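Local coordinates for protein polymerase X (Deinococcus radiodurans, PDB 2W9M) that probably catalyses the extension of DNA from deoxyribonucleoside triphosphates as a family X polymerase, and carries zinc ions in a polymerase and histidinol phosphatase (PHP) domain, at residues P395-S400 with E419-V424; V402-D407 with T439-R444. One frame throughout, in Å; residues are numbered along the deposited sequence.

Contact 1 of 2, residues P395-S400 with E419-V424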
ATOM      1  N   PRO A 395     -11.984  13.866  16.970  1.00 34.49           N
ATOM      2  CA  PRO A 395     -12.814  13.775  15.764  1.00 33.81           C
ATOM      3  C   PRO A 395     -12.750  12.380  15.150  1.00 34.11           C
ATOM      4  O   PRO A 395     -11.823  12.095  14.392  1.00 36.58           O
ATOM      5  CB  PRO A 395     -12.165  14.791  14.808  1.00 23.90           C
ATOM      6  CG  PRO A 395     -11.053  15.464  15.597  1.00 36.85           C
ATOM      7  CD  PRO A 395     -10.696  14.520  16.692  1.00 38.66           C
ATOM      8  N   ILE A 396     -13.724  11.531  15.470  1.00 34.83           N
ATOM      9  CA  ILE A 396     -13.730  10.149  15.006  1.00 28.64           C
ATOM     10  C   ILE A 396     -15.068   9.752  14.379  1.00 35.94           C
ATOM     11  O   ILE A 396     -16.131  10.203  14.805  1.00 32.96           O
ATOM     12  CB  ILE A 396     -13.412   9.157  16.154  1.00 33.26           C
ATOM     13  CG1 ILE A 396     -12.138   9.567  16.889  1.00 35.42           C
ATOM     14  CG2 ILE A 396     -13.278   7.736  15.620  1.00 27.94           C
ATOM     15  CD1 ILE A 396     -11.775   8.642  18.027  1.00 29.20           C
ATOM     16  N   VAL A 397     -14.992   8.902  13.362  1.00 42.93           N
ATOM     17  CA  VAL A 397     -16.163   8.311  12.732  1.00 30.61           C
ATOM     18  C   VAL A 397     -16.021   6.790  12.839  1.00 32.10           C
ATOM     19  O   VAL A 397     -15.004   6.228  12.446  1.00 37.97           O
ATOM     20  CB  VAL A 397     -16.273   8.756  11.256  1.00 29.79           C
ATOM     21  CG1 VAL A 397     -17.177   7.829  10.476  1.00 31.81           C
ATOM     22  CG2 VAL A 397     -16.773  10.192  11.169  1.00 26.56           C
ATOM     23  N   ALA A 398     -17.026   6.125  13.397  1.00 32.02           N
ATOM     24  CA  ALA A 398     -16.921   4.695  13.669  1.00 27.77           C
ATOM     25  C   ALA A 398     -17.288   3.849  12.463  1.00 27.22           C
ATOM     26  O   ALA A 398     -18.365   3.992  11.887  1.00 30.21           O
ATOM     27  CB  ALA A 398     -17.778   4.311  14.864  1.00 26.38           C
ATOM     28  N   GLY A 399     -16.386   2.957  12.087  1.00 26.25           N
ATOM     29  CA  GLY A 399     -16.654   2.056  10.988  1.00 28.74           C
ATOM     30  C   GLY A 399     -16.170   0.653  11.276  1.00 29.36           C
ATOM     31  O   GLY A 399     -15.736   0.339  12.387  1.00 30.95           O
ATOM     32  N   SER A 400     -16.250  -0.198  10.263  1.00 21.79           N
ATOM     33  CA  SER A 400     -15.750  -1.557  10.368  1.00 20.64           C
ATOM     34  C   SER A 400     -15.378  -2.050   8.982  1.00 23.47           C
ATOM     35  O   SER A 400     -16.012  -1.673   8.001  1.00 27.77           O
ATOM     36  CB  SER A 400     -16.815  -2.464  10.988  1.00 17.57           C
ATOM     37  OG  SER A 400     -16.436  -3.825  10.907  1.00 32.93           O
ATOM     38  N   GLU A 419     -25.382   0.382  13.394  1.00 27.49           N
ATOM     39  CA  GLU A 419     -24.811   1.181  14.476  1.00 34.64           C
ATOM     40  C   GLU A 419     -23.619   2.008  14.003  1.00 41.15           C
ATOM     41  O   GLU A 419     -23.213   2.965  14.663  1.00 39.70           O
ATOM     42  CB  GLU A 419     -24.354   0.282  15.626  1.00 41.29           C
ATOM     43  CG  GLU A 419     -25.463  -0.282  16.493  1.00 46.35           C
ATOM     44  CD  GLU A 419     -24.944  -0.786  17.833  1.00 67.00           C
ATOM     45  OE1 GLU A 419     -24.811  -2.023  17.997  1.00 51.34           O
ATOM     46  OE2 GLU A 419     -24.658   0.057  18.717  1.00 48.84           O
ATOM     47  N   LEU A 420     -23.061   1.631  12.859  1.00 22.90           N
ATOM     48  CA  LEU A 420     -21.826   2.231  12.371  1.00 24.97           C
ATOM     49  C   LEU A 420     -22.078   3.514  11.576  1.00 29.62           C
ATOM     50  O   LEU A 420     -23.135   3.693  10.964  1.00 29.28           O
ATOM     51  CB  LEU A 420     -21.055   1.213  11.524  1.00 22.14           C
ATOM     52  CG  LEU A 420     -20.605  -0.041  12.280  1.00 23.94           C
ATOM     53  CD1 LEU A 420     -20.153  -1.143  11.336  1.00 21.78           C
ATOM     54  CD2 LEU A 420     -19.502   0.307  13.264  1.00 22.72           C
ATOM     55  N   ASP A 421     -21.099   4.408  11.589  1.00 20.66           N
ATOM     56  CA  ASP A 421     -21.186   5.633  10.809  1.00 26.84           C
ATOM     57  C   ASP A 421     -20.904   5.351   9.337  1.00 30.56           C
ATOM     58  O   ASP A 421     -21.423   6.034   8.457  1.00 29.45           O
ATOM     59  CB  ASP A 421     -20.218   6.681  11.352  1.00 28.60           C
ATOM     60  CG  ASP A 421     -20.527   7.062  12.789  1.00 44.95           C
ATOM     61  OD1 ASP A 421     -21.713   6.996  13.179  1.00 53.65           O
ATOM     62  OD2 ASP A 421     -19.585   7.421  13.528  1.00 43.22           O
ATOM     63  N   TYR A 422     -20.081   4.337   9.083  1.00 24.65           N
ATOM     64  CA  TYR A 422     -19.794   3.900   7.723  1.00 30.30           C
ATOM     65  C   TYR A 422     -19.264   2.469   7.701  1.00 27.82           C
ATOM     66  O   TYR A 422     -18.667   2.006   8.672  1.00 32.63           O
ATOM     67  CB  TYR A 422     -18.814   4.852   7.032  1.00 23.47           C
ATOM     68  CG  TYR A 422     -17.369   4.629   7.403  1.00 27.52           C
ATOM     69  CD1 TYR A 422     -16.452   4.170   6.463  1.00 29.00           C
ATOM     70  CD2 TYR A 422     -16.919   4.881   8.687  1.00 24.26           C
ATOM     71  CE1 TYR A 422     -15.125   3.967   6.798  1.00 17.24           C
ATOM     72  CE2 TYR A 422     -15.600   4.685   9.029  1.00 31.25           C
ATOM     73  CZ  TYR A 422     -14.708   4.227   8.080  1.00 26.45           C
ATOM     74  OH  TYR A 422     -13.395   4.031   8.424  1.00 29.22           O
ATOM     75  N   VAL A 423     -19.499   1.779   6.587  1.00 19.86           N
ATOM     76  CA  VAL A 423     -19.114   0.385   6.422  1.00 20.23           C
ATOM     77  C   VAL A 423     -18.191   0.181   5.223  1.00 24.56           C
ATOM     78  O   VAL A 423     -18.517   0.587   4.112  1.00 27.66           O
ATOM     79  CB  VAL A 423     -20.350  -0.494   6.204  1.00 24.05           C
ATOM     80  CG1 VAL A 423     -19.939  -1.952   6.050  1.00 22.96           C
ATOM     81  CG2 VAL A 423     -21.344  -0.314   7.350  1.00 21.50           C
ATOM     82  N   VAL A 424     -17.045  -0.453   5.453  1.00 28.29           N
ATOM     83  CA  VAL A 424     -16.166  -0.880   4.368  1.00 14.57           C
ATOM     84  C   VAL A 424     -16.352  -2.378   4.167  1.00 23.71           C
ATOM     85  O   VAL A 424     -16.419  -3.127   5.142  1.00 26.54           O
ATOM     86  CB  VAL A 424     -14.675  -0.599   4.687  1.00 18.59           C
ATOM     87  CG1 VAL A 424     -13.769  -1.104   3.560  1.00 14.39           C
ATOM     88  CG2 VAL A 424     -14.438   0.884   4.940  1.00 11.94           C
TER
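The carboxylate of Asp421 and the ring of Tyr422 both turn to the backbone of Val397, Ala398 and Gly399, and the contact illustrates how a side-chain carboxylate can supplement the backbone hydrogen bonds between two neighbouring strands. Asp421 holds CG anti to its carbonyl carbon (chi1 -61°), and its OD2 accepts the N-H of Ala398 at 2.9 Å. The donor comes from the anti side of the carboxylate, 33° out of its plane. The Asp421 backbone returns a bond, its N donating to Ala398 O at 2.8 Å, so that one residue meets both polar backbone atoms of Ala398; a weak hydrogen bond from Tyr422 N shares the same oxygen. Val397 crosses Asp421 obliquely, its CG1 resting 3.4 Å from Asp421 CB and also touching Tyr422 CD2.

Strands 396-403 and 422-426 are parallel neighbours in the seven-stranded sheet of the PHP domain, whose fold is a distorted (beta/alpha)7 barrel, and helix 414-417 lies in the connection between them. Tyr422 CG sits between its backbone N and carbonyl carbon (chi1 80°), and the ring passes beside Gly399, where the absence of a side chain lets Tyr422 CE2 approach Gly399 CA to 3.4 Å. The Tyr422 hydroxyl is hydrogen-bonded to the backbone N of His332, a zinc-binding residue. Leu420 divides its two methyls between neighbours, CD1 lying 3.6 Å from Ser400 CB and CD2 near the carbonyl of Gly399. Further along, Val424 N donates to Ser400 O at 3.0 Å, while the Val424 side chain lies close to that of the zinc ligand Glu401.

Contact 2 of 2, residues V402-D407 with T439-R444; sequences VDILDD and TERLIR
Arg441 reaches from helix 435-446 to two successive carbonyls, those of Ile404 and Leu405, a worked case of one guanidinium serving a turning backbone. Its CG lies anti to the backbone N (chi1 170°) and the chain is extended as far as NE. The NH2 group donates to Ile404 O at 2.8 Å, nearly along the C=O axis, and NE donates to Leu405 O at 3.3 Å from above the carbonyl plane. Asp406 CA lies over one face of the guanidinium. NH1 bonds to Gln438 OE1, and NH2 also to Ser429 O.

Segment 402-407 begins in barrel strand 396-403 of the PHP domain, just beyond the zinc ligand Glu401, and runs on into a loop on which the helix packs. An alanine in place of Arg441 removes both donors, and would probably leave the loop at Ile404 and Leu405 less firmly held to the helix.

Apolar contacts come from Ile404: CG2 touches Arg441 CG at 3.8 Å, and CD1 meets Leu442 CD2 at 4.0 Å, the Ile404 and Leu442 side chains crossing at about a right angle. Electrostatics are looser, with Asp407 OD1 4.5 Å from Arg444 NH2 but well out of its guanidinium plane; that oxygen bonds to Ser409 OG.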
ATOM      1  N   VAL A 402     -15.915  -4.963   7.102  1.00 20.47           N
ATOM      2  CA  VAL A 402     -16.719  -6.173   7.129  1.00 19.55           C
ATOM      3  C   VAL A 402     -16.277  -7.144   6.041  1.00 30.56           C
ATOM      4  O   VAL A 402     -16.228  -6.787   4.862  1.00 29.81           O
ATOM      5  CB  VAL A 402     -18.205  -5.831   6.953  1.00 18.10           C
ATOM      6  CG1 VAL A 402     -19.062  -7.087   7.004  1.00 21.01           C
ATOM      7  CG2 VAL A 402     -18.634  -4.835   8.012  1.00 21.12           C
ATOM      8  N   ASP A 403     -15.949  -8.368   6.446  1.00 26.80           N
ATOM      9  CA  ASP A 403     -15.508  -9.397   5.512  1.00 25.78           C
ATOM     10  C   ASP A 403     -16.688  -9.839   4.655  1.00 33.15           C
ATOM     11  O   ASP A 403     -17.810  -9.947   5.144  1.00 29.76           O
ATOM     12  CB  ASP A 403     -14.921 -10.589   6.277  1.00 29.24           C
ATOM     13  CG  ASP A 403     -13.836 -11.322   5.491  1.00 66.56           C
ATOM     14  OD1 ASP A 403     -14.039 -11.597   4.286  1.00 58.16           O
ATOM     15  OD2 ASP A 403     -12.777 -11.633   6.086  1.00 65.27           O
ATOM     16  N   ILE A 404     -16.431 -10.073   3.372  1.00 29.82           N
ATOM     17  CA  ILE A 404     -17.443 -10.591   2.462  1.00 21.76           C
ATOM     18  C   ILE A 404     -17.359 -12.113   2.433  1.00 31.18           C
ATOM     19  O   ILE A 404     -16.379 -12.678   1.944  1.00 28.78           O
ATOM     20  CB  ILE A 404     -17.236 -10.047   1.036  1.00 20.32           C
ATOM     21  CG1 ILE A 404     -17.275  -8.518   1.040  1.00 20.32           C
ATOM     22  CG2 ILE A 404     -18.283 -10.610   0.095  1.00 25.47           C
ATOM     23  CD1 ILE A 404     -16.832  -7.888  -0.270  1.00 20.31           C
ATOM     24  N   LEU A 405     -18.375 -12.778   2.978  1.00 29.57           N
ATOM     25  CA  LEU A 405     -18.401 -14.238   2.999  1.00 25.82           C
ATOM     26  C   LEU A 405     -18.397 -14.760   1.567  1.00 40.89           C
ATOM     27  O   LEU A 405     -18.737 -14.024   0.637  1.00 35.89           O
ATOM     28  CB  LEU A 405     -19.614 -14.753   3.775  1.00 30.28           C
ATOM     29  CG  LEU A 405     -19.787 -14.135   5.168  1.00 38.66           C
ATOM     30  CD1 LEU A 405     -21.015 -14.682   5.881  1.00 45.24           C
ATOM     31  CD2 LEU A 405     -18.541 -14.339   6.011  1.00 26.00           C
ATOM     32  N   ASP A 406     -18.004 -16.019   1.386  1.00 50.71           N
ATOM     33  CA  ASP A 406     -17.755 -16.552   0.046  1.00 43.47           C
ATOM     34  C   ASP A 406     -18.982 -16.565  -0.864  1.00 48.89           C
ATOM     35  O   ASP A 406     -18.854 -16.760  -2.071  1.00 55.65           O
ATOM     36  CB  ASP A 406     -17.112 -17.944   0.106  1.00 49.46           C
ATOM     37  CG  ASP A 406     -17.993 -18.968   0.789  1.00 58.92           C
ATOM     38  OD1 ASP A 406     -18.792 -18.572   1.662  1.00 63.72           O
ATOM     39  OD2 ASP A 406     -17.880 -20.168   0.457  1.00 62.62           O
ATOM     40  N   ASP A 407     -20.163 -16.346  -0.293  1.00 34.64           N
ATOM     41  CA  ASP A 407     -21.386 -16.328  -1.092  1.00 36.55           C
ATOM     42  C   ASP A 407     -21.862 -14.912  -1.435  1.00 38.58           C
ATOM     43  O   ASP A 407     -22.839 -14.740  -2.165  1.00 46.32           O
ATOM     44  CB  ASP A 407     -22.506 -17.137  -0.415  1.00 53.02           C
ATOM     45  CG  ASP A 407     -22.916 -16.574   0.941  1.00 42.58           C
ATOM     46  OD1 ASP A 407     -22.624 -15.394   1.219  1.00 42.02           O
ATOM     47  OD2 ASP A 407     -23.544 -17.317   1.726  1.00 42.16           O
ATOM     48  N   THR A 439     -17.010 -12.779  -9.081  1.00 22.84           N
ATOM     49  CA  THR A 439     -17.696 -11.583  -9.550  1.00 29.14           C
ATOM     50  C   THR A 439     -19.074 -11.438  -8.904  1.00 36.53           C
ATOM     51  O   THR A 439     -19.435 -10.358  -8.431  1.00 30.95           O
ATOM     52  CB  THR A 439     -17.851 -11.594 -11.082  1.00 29.03           C
ATOM     53  OG1 THR A 439     -16.554 -11.568 -11.690  1.00 33.19           O
ATOM     54  CG2 THR A 439     -18.647 -10.384 -11.550  1.00 16.99           C
ATOM     55  N   GLU A 440     -19.840 -12.527  -8.889  1.00 33.02           N
ATOM     56  CA  GLU A 440     -21.167 -12.523  -8.280  1.00 44.46           C
ATOM     57  C   GLU A 440     -21.072 -12.163  -6.799  1.00 37.15           C
ATOM     58  O   GLU A 440     -21.912 -11.441  -6.268  1.00 32.90           O
ATOM     59  CB  GLU A 440     -21.836 -13.889  -8.450  1.00 56.30           C
ATOM     60  CG  GLU A 440     -23.260 -13.965  -7.921  1.00 73.93           C
ATOM     61  CD  GLU A 440     -23.860 -15.358  -8.048  1.00101.34           C
ATOM     62  OE1 GLU A 440     -24.511 -15.816  -7.083  1.00 91.17           O
ATOM     63  OE2 GLU A 440     -23.676 -15.998  -9.109  1.00 99.16           O
ATOM     64  N   ARG A 441     -20.030 -12.672  -6.150  1.00 34.97           N
ATOM     65  CA  ARG A 441     -19.778 -12.415  -4.737  1.00 28.27           C
ATOM     66  C   ARG A 441     -19.636 -10.922  -4.448  1.00 31.21           C
ATOM     67  O   ARG A 441     -20.285 -10.388  -3.548  1.00 31.96           O
ATOM     68  CB  ARG A 441     -18.509 -13.156  -4.309  1.00 37.06           C
ATOM     69  CG  ARG A 441     -17.971 -12.803  -2.933  1.00 32.22           C
ATOM     70  CD  ARG A 441     -16.577 -13.397  -2.767  1.00 29.13           C
ATOM     71  NE  ARG A 441     -16.181 -13.577  -1.374  1.00 32.14           N
ATOM     72  CZ  ARG A 441     -14.970 -13.976  -0.997  1.00 32.41           C
ATOM     73  NH1 ARG A 441     -14.044 -14.226  -1.912  1.00 29.02           N
ATOM     74  NH2 ARG A 441     -14.679 -14.126   0.288  1.00 21.72           N
ATOM     75  N   LEU A 442     -18.793 -10.250  -5.221  1.00 25.77           N
ATOM     76  CA  LEU A 442     -18.515  -8.835  -4.998  1.00 28.74           C
ATOM     77  C   LEU A 442     -19.660  -7.921  -5.439  1.00 33.03           C
ATOM     78  O   LEU A 442     -19.919  -6.897  -4.800  1.00 25.18           O
ATOM     79  CB  LEU A 442     -17.193  -8.440  -5.667  1.00 27.83           C
ATOM     80  CG  LEU A 442     -15.965  -8.765  -4.807  1.00 21.72           C
ATOM     81  CD1 LEU A 442     -14.820  -9.297  -5.630  1.00 36.68           C
ATOM     82  CD2 LEU A 442     -15.539  -7.543  -4.015  1.00 27.24           C
ATOM     83  N   ILE A 443     -20.344  -8.288  -6.520  1.00 29.16           N
ATOM     84  CA  ILE A 443     -21.519  -7.541  -6.960  1.00 26.04           C
ATOM     85  C   ILE A 443     -22.578  -7.548  -5.864  1.00 26.41           C
ATOM     86  O   ILE A 443     -23.209  -6.527  -5.585  1.00 28.07           O
ATOM     87  CB  ILE A 443     -22.129  -8.133  -8.235  1.00 29.88           C
ATOM     88  CG1 ILE A 443     -21.230  -7.860  -9.435  1.00 27.24           C
ATOM     89  CG2 ILE A 443     -23.499  -7.539  -8.490  1.00 28.33           C
ATOM     90  CD1 ILE A 443     -21.735  -8.469 -10.712  1.00 19.51           C
ATOM     91  N   ARG A 444     -22.757  -8.712  -5.246  1.00 24.65           N
ATOM     92  CA  ARG A 444     -23.698  -8.880  -4.147  1.00 26.09           C
ATOM     93  C   ARG A 444     -23.335  -7.991  -2.958  1.00 31.17           C
ATOM     94  O   ARG A 444     -24.203  -7.351  -2.364  1.00 40.23           O
ATOM     95  CB  ARG A 444     -23.731 -10.348  -3.718  1.00 28.14           C
ATOM     96  CG  ARG A 444     -24.372 -10.611  -2.360  1.00 42.18           C
ATOM     97  CD  ARG A 444     -25.747 -11.233  -2.506  1.00 47.55           C
ATOM     98  NE  ARG A 444     -25.869 -12.437  -1.688  1.00 50.92           N
ATOM     99  CZ  ARG A 444     -26.526 -12.501  -0.535  1.00 51.56           C
ATOM    100  NH1 ARG A 444     -27.141 -11.426  -0.058  1.00 47.22           N
ATOM    101  NH2 ARG A 444     -26.573 -13.645   0.136  1.00 39.44           N
TER

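Both contacts draw on strand 396-403, contact 1 with its earlier part and contact 2 with its last residues, their centres about 20 Å apart. Where they meet, Val424 O lies 2.7 Å from Val402 N, a probable hydrogen bond, and Val423 CG1 packs on Val402 CG2. Contact 1 is buried and joins strand to strand, its polar groups mostly backbone atoms, supplemented by one carboxylate. Contact 2 is only partly buried and joins the end part of the strand and the loop that continues it to helix 435-446, which follows strand 422-426 in the chain; there a long cationic side chain does the bonding, and exposed charges lie at its margin.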